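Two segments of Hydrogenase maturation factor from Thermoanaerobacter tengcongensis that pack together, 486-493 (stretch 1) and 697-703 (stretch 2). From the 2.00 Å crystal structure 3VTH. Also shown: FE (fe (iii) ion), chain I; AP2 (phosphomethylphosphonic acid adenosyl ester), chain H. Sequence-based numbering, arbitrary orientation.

Stretch 1 486-493: AHIASCMA
Stretch 2, residues 697-703: VVLSGGS

Stretch 1, residues 486-493, is helical throughout (phi -52 to -70, psi -33 to -49) and belongs to a helix that extends beyond both its ends. Stretch 2 enters as a strand, 697-700, that begins earlier in the chain. It passes through Gly701 into a 3-10 segment at 702-703 that continues later. The helix and strand axes approach to 7.4 Å, and their N-to-C directions differ by 115°. The nearest CA atoms across the contact are those of His487 and Ser700, 5.5 Å apart. The contact buries 352 Å², both sides summed.

Val697 (-125/129, chi1 t) does not reach the helix. Val698 (-112/130, chi1 t) points its CB toward it and has the largest covered area of any residue here. Val698 CG1 lies 3.5 Å from Cys491 CB and 3.8 Å from Ile488 CG2. Val698 CG2 lies 4.1 Å from Met492 CG. These are apolar contacts. Val698 therefore packs against Ile488, Cys491 and Met492, which lie within about one turn of the helix. Cys491 is t and points toward the strand. The CA-to-CB bond of Ile488 (m, m) points sideways relative to stretch 2, but the end of the side chain comes nearer. Met492 is m, t, p.

Leu699 (-112/123; m, t) points away, between Val698 and Ser700, which both point toward the helix.

Ser700 (-153/179, chi1 t) donates a weak hydrogen bond from Ser700 OG to His487 O, at 3.1 Å. His487 O also receives weak backbone bonds from Ser490 N at 3.3 Å and Cys491 N at 3.5 Å. Ser490 is p, and Ser490 OG lies 2.8 Å from His487 O and 4.0 Å from Ser700 OG. Ile488 CD1 comes within 4.2 Å of Ser700 CB.

Gly701 has phi/psi 98/153. A CB at these angles would be jammed against the carbonyl O of Ser700, which by itself calls for glycine. Gly701 CA sits 3.5 Å from the centroid of the His487 ring and 2° off the ring normal, a CH-pi contact over the face. Gly701 N lies over the same ring, 3.7 Å from His487 ND1. The His487 side chain points toward stretch 2, with chi1 -87° (m) and chi2 -54°. His487 NE2 binds FE at 2.2 Å.

Gly702 (-62/-22) donates from Gly702 N to AP2 O2A at 3.2 Å, with an N-H...acceptor angle of 140°. AP2 O2A also binds FE at 2.2 Å, and AP2 O2B binds FE at 2.0 Å; three further ligands come from elsewhere in the structure. AP2 O2A thus joins FE, which His487 also binds, to Gly702 N. A CB on Gly702 would clash with AP2 O5', at 1.9 Å.

Ser703 (-63/-24, chi1 m) does not touch stretch 1.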

ATOM      1  N   ALA A 486     -11.758   9.631  -9.992  1.00 22.66           N
ATOM      2  CA  ALA A 486     -10.847   9.554  -8.841  1.00 22.60           C
ATOM      3  C   ALA A 486      -9.616   8.675  -9.098  1.00 22.37           C
ATOM      4  O   ALA A 486      -8.512   9.050  -8.707  1.00 22.28           O
ATOM      5  CB  ALA A 486     -11.589   9.086  -7.599  1.00 22.60           C
ATOM      6  N   HIS A 487      -9.793   7.509  -9.733  1.00 22.22           N
ATOM      7  CA  HIS A 487      -8.641   6.660 -10.121  1.00 22.30           C
ATOM      8  C   HIS A 487      -7.656   7.468 -10.977  1.00 22.65           C
ATOM      9  O   HIS A 487      -6.440   7.470 -10.718  1.00 23.56           O
ATOM     10  CB  HIS A 487      -9.087   5.418 -10.932  1.00 22.31           C
ATOM     11  CG  HIS A 487      -9.477   4.226 -10.106  1.00 21.83           C
ATOM     12  ND1 HIS A 487      -8.660   3.674  -9.138  1.00 20.28           N
ATOM     13  CD2 HIS A 487     -10.581   3.436 -10.160  1.00 20.73           C
ATOM     14  CE1 HIS A 487      -9.252   2.609  -8.621  1.00 20.24           C
ATOM     15  NE2 HIS A 487     -10.421   2.446  -9.223  1.00 20.68           N
ATOM     16  N   ILE A 488      -8.163   8.157 -11.999  1.00 22.89           N
ATOM     17  CA  ILE A 488      -7.284   8.933 -12.887  1.00 23.25           C
ATOM     18  C   ILE A 488      -6.570  10.052 -12.107  1.00 24.20           C
ATOM     19  O   ILE A 488      -5.360  10.271 -12.282  1.00 24.14           O
ATOM     20  CB  ILE A 488      -8.052   9.517 -14.126  1.00 24.59           C
ATOM     21  CG1 ILE A 488      -8.708   8.404 -14.948  1.00 23.76           C
ATOM     22  CG2 ILE A 488      -7.129  10.385 -15.034  1.00 24.14           C
ATOM     23  CD1 ILE A 488      -7.768   7.237 -15.345  1.00 23.86           C
ATOM     24  N   ALA A 489      -7.315  10.734 -11.230  1.00 23.68           N
ATOM     25  CA  ALA A 489      -6.757  11.841 -10.442  1.00 24.28           C
ATOM     26  C   ALA A 489      -5.699  11.373  -9.438  1.00 24.31           C
ATOM     27  O   ALA A 489      -4.752  12.119  -9.159  1.00 24.76           O
ATOM     28  CB  ALA A 489      -7.859  12.595  -9.708  1.00 23.60           C
ATOM     29  N   SER A 490      -5.857  10.159  -8.904  1.00 23.73           N
ATOM     30  CA  SER A 490      -4.868   9.602  -7.969  1.00 24.33           C
ATOM     31  C   SER A 490      -3.495   9.510  -8.629  1.00 24.99           C
ATOM     32  O   SER A 490      -2.479   9.847  -8.012  1.00 25.19           O
ATOM     33  CB  SER A 490      -5.307   8.252  -7.371  1.00 23.59           C
ATOM     34  OG  SER A 490      -5.191   7.156  -8.280  1.00 25.09           O
ATOM     35  N   CYS A 491      -3.475   9.072  -9.882  1.00 25.44           N
ATOM     36  CA  CYS A 491      -2.236   9.035 -10.656  1.00 27.01           C
ATOM     37  C   CYS A 491      -1.748  10.451 -11.003  1.00 28.18           C
ATOM     38  O   CYS A 491      -0.565  10.753 -10.840  1.00 29.38           O
ATOM     39  CB  CYS A 491      -2.419   8.183 -11.910  1.00 27.58           C
ATOM     40  SG  CYS A 491      -0.962   8.131 -12.951  1.00 29.84           S
ATOM     41  N   MET A 492      -2.651  11.329 -11.448  1.00 27.94           N
ATOM     42  CA  MET A 492      -2.281  12.731 -11.711  1.00 28.27           C
ATOM     43  C   MET A 492      -1.618  13.390 -10.497  1.00 28.44           C
ATOM     44  O   MET A 492      -0.600  14.076 -10.639  1.00 29.52           O
ATOM     45  CB  MET A 492      -3.503  13.549 -12.138  1.00 27.88           C
ATOM     46  CG  MET A 492      -4.112  13.129 -13.477  1.00 27.22           C
ATOM     47  SD  MET A 492      -5.651  13.995 -13.854  1.00 29.63           S
ATOM     48  CE  MET A 492      -4.987  15.643 -14.153  1.00 28.89           C
ATOM     49  N   ALA A 493      -2.208  13.191  -9.318  1.00 27.70           N
ATOM     50  CA  ALA A 493      -1.659  13.686  -8.053  1.00 28.13           C
ATOM     51  C   ALA A 493      -0.182  13.288  -7.811  1.00 28.74           C
ATOM     52  O   ALA A 493       0.620  14.121  -7.397  1.00 29.38           O
ATOM     53  CB  ALA A 493      -2.534  13.213  -6.874  1.00 27.18           C
ATOM     54  N   VAL A 697      -1.446  10.450 -21.287  1.00 29.33           N
ATOM     55  CA  VAL A 697      -2.344   9.340 -21.020  1.00 28.72           C
ATOM     56  C   VAL A 697      -2.074   8.816 -19.618  1.00 28.20           C
ATOM     57  O   VAL A 697      -0.917   8.533 -19.270  1.00 28.51           O
ATOM     58  CB  VAL A 697      -2.124   8.182 -22.000  1.00 29.07           C
ATOM     59  CG1 VAL A 697      -3.071   7.004 -21.663  1.00 28.07           C
ATOM     60  CG2 VAL A 697      -2.329   8.644 -23.443  1.00 30.99           C
ATOM     61  N   VAL A 698      -3.140   8.691 -18.827  1.00 27.27           N
ATOM     62  CA  VAL A 698      -3.070   8.150 -17.476  1.00 26.63           C
ATOM     63  C   VAL A 698      -3.787   6.791 -17.441  1.00 26.27           C
ATOM     64  O   VAL A 698      -4.931   6.670 -17.894  1.00 25.74           O
ATOM     65  CB  VAL A 698      -3.739   9.116 -16.453  1.00 26.56           C
ATOM     66  CG1 VAL A 698      -3.843   8.465 -15.078  1.00 26.06           C
ATOM     67  CG2 VAL A 698      -2.970  10.430 -16.364  1.00 28.86           C
ATOM     68  N   LEU A 699      -3.118   5.784 -16.880  1.00 25.57           N
ATOM     69  CA  LEU A 699      -3.707   4.462 -16.733  1.00 25.29           C
ATOM     70  C   LEU A 699      -3.928   4.195 -15.263  1.00 24.68           C
ATOM     71  O   LEU A 699      -2.985   4.263 -14.475  1.00 25.29           O
ATOM     72  CB  LEU A 699      -2.783   3.371 -17.317  1.00 24.64           C
ATOM     73  CG  LEU A 699      -2.149   3.639 -18.690  1.00 28.38           C
ATOM     74  CD1 LEU A 699      -1.063   2.576 -19.002  1.00 27.50           C
ATOM     75  CD2 LEU A 699      -3.199   3.662 -19.788  1.00 27.49           C
ATOM     76  N   SER A 700      -5.169   3.915 -14.880  1.00 24.18           N
ATOM     77  CA  SER A 700      -5.459   3.588 -13.471  1.00 23.54           C
ATOM     78  C   SER A 700      -6.692   2.685 -13.357  1.00 23.07           C
ATOM     79  O   SER A 700      -7.309   2.344 -14.364  1.00 23.04           O
ATOM     80  CB  SER A 700      -5.615   4.872 -12.639  1.00 23.19           C
ATOM     81  OG  SER A 700      -5.577   4.575 -11.247  1.00 23.63           O
ATOM     82  N   GLY A 701      -7.048   2.307 -12.133  1.00 22.28           N
ATOM     83  CA  GLY A 701      -8.106   1.334 -11.918  1.00 21.70           C
ATOM     84  C   GLY A 701      -7.444  -0.007 -11.691  1.00 21.22           C
ATOM     85  O   GLY A 701      -6.349  -0.265 -12.199  1.00 21.72           O
ATOM     86  N   GLY A 702      -8.126  -0.865 -10.955  1.00 21.52           N
ATOM     87  CA  GLY A 702      -7.579  -2.151 -10.509  1.00 22.13           C
ATOM     88  C   GLY A 702      -7.201  -3.140 -11.607  1.00 22.68           C
ATOM     89  O   GLY A 702      -6.381  -4.012 -11.365  1.00 23.01           O
ATOM     90  N   SER A 703      -7.768  -3.022 -12.808  1.00 22.38           N
ATOM     91  CA  SER A 703      -7.332  -3.911 -13.912  1.00 23.76           C
ATOM     92  C   SER A 703      -5.852  -3.682 -14.254  1.00 23.78           C
ATOM     93  O   SER A 703      -5.190  -4.557 -14.787  1.00 24.32           O
ATOM     94  CB  SER A 703      -8.176  -3.722 -15.182  1.00 23.05           C
ATOM     95  OG  SER A 703      -9.550  -3.985 -14.970  1.00 23.66           O
TER
HETATM   96 FE    FE I 807     -11.965   0.957  -8.828  1.00 27.79          FE
HETATM   97  PB  AP2 H 806     -13.597  -1.759  -8.074  1.00 38.84           P
HETATM   98  O1B AP2 H 806     -13.619  -2.729  -9.229  1.00 38.10           O
HETATM   99  O2B AP2 H 806     -13.393  -0.316  -8.417  1.00 34.03           O
HETATM  100  O3B AP2 H 806     -14.709  -2.028  -7.091  1.00 40.69           O
HETATM  101  C3A AP2 H 806     -12.102  -2.259  -7.178  1.00 34.10           C
HETATM  102  PA  AP2 H 806     -10.540  -1.958  -8.054  1.00 34.45           P
HETATM  103  O1A AP2 H 806      -9.535  -2.244  -6.947  1.00 30.12           O
HETATM  104  O2A AP2 H 806     -10.447  -0.664  -8.825  1.00 29.34           O
HETATM  105  O5' AP2 H 806     -10.472  -3.122  -9.176  1.00 34.22           O
HETATM  106  C5' AP2 H 806     -10.285  -4.459  -8.728  1.00 36.48           C
HETATM  107  C4' AP2 H 806     -10.634  -5.330  -9.913  1.00 37.36           C
HETATM  108  O4' AP2 H 806      -9.591  -5.255 -10.886  1.00 37.86           O
HETATM  109  C3' AP2 H 806     -10.730  -6.798  -9.550  1.00 38.49           C
HETATM  110  O3' AP2 H 806     -11.987  -7.089  -8.931  1.00 39.84           O
HETATM  111  C2' AP2 H 806     -10.554  -7.424 -10.919  1.00 39.11           C
HETATM  112  O2' AP2 H 806     -11.833  -7.378 -11.562  1.00 38.39           O
HETATM  113  C1' AP2 H 806      -9.552  -6.490 -11.613  1.00 37.66           C
HETATM  114  N9  AP2 H 806      -8.218  -7.154 -11.549  1.00 37.59           N
HETATM  115  C8  AP2 H 806      -7.487  -7.446 -10.444  1.00 37.42           C
HETATM  116  N7  AP2 H 806      -6.339  -8.106 -10.760  1.00 37.34           N
HETATM  117  C5  AP2 H 806      -6.318  -8.245 -12.099  1.00 37.29           C
HETATM  118  C6  AP2 H 806      -5.399  -8.850 -13.097  1.00 37.62           C
HETATM  119  N6  AP2 H 806      -4.237  -9.440 -12.719  1.00 36.46           N
HETATM  120  N1  AP2 H 806      -5.770  -8.791 -14.406  1.00 37.69           N
HETATM  121  C2  AP2 H 806      -6.910  -8.191 -14.813  1.00 36.89           C
HETATM  122  N3  AP2 H 806      -7.794  -7.635 -13.957  1.00 36.25           N
HETATM  123  C4  AP2 H 806      -7.555  -7.633 -12.615  1.00 36.56           C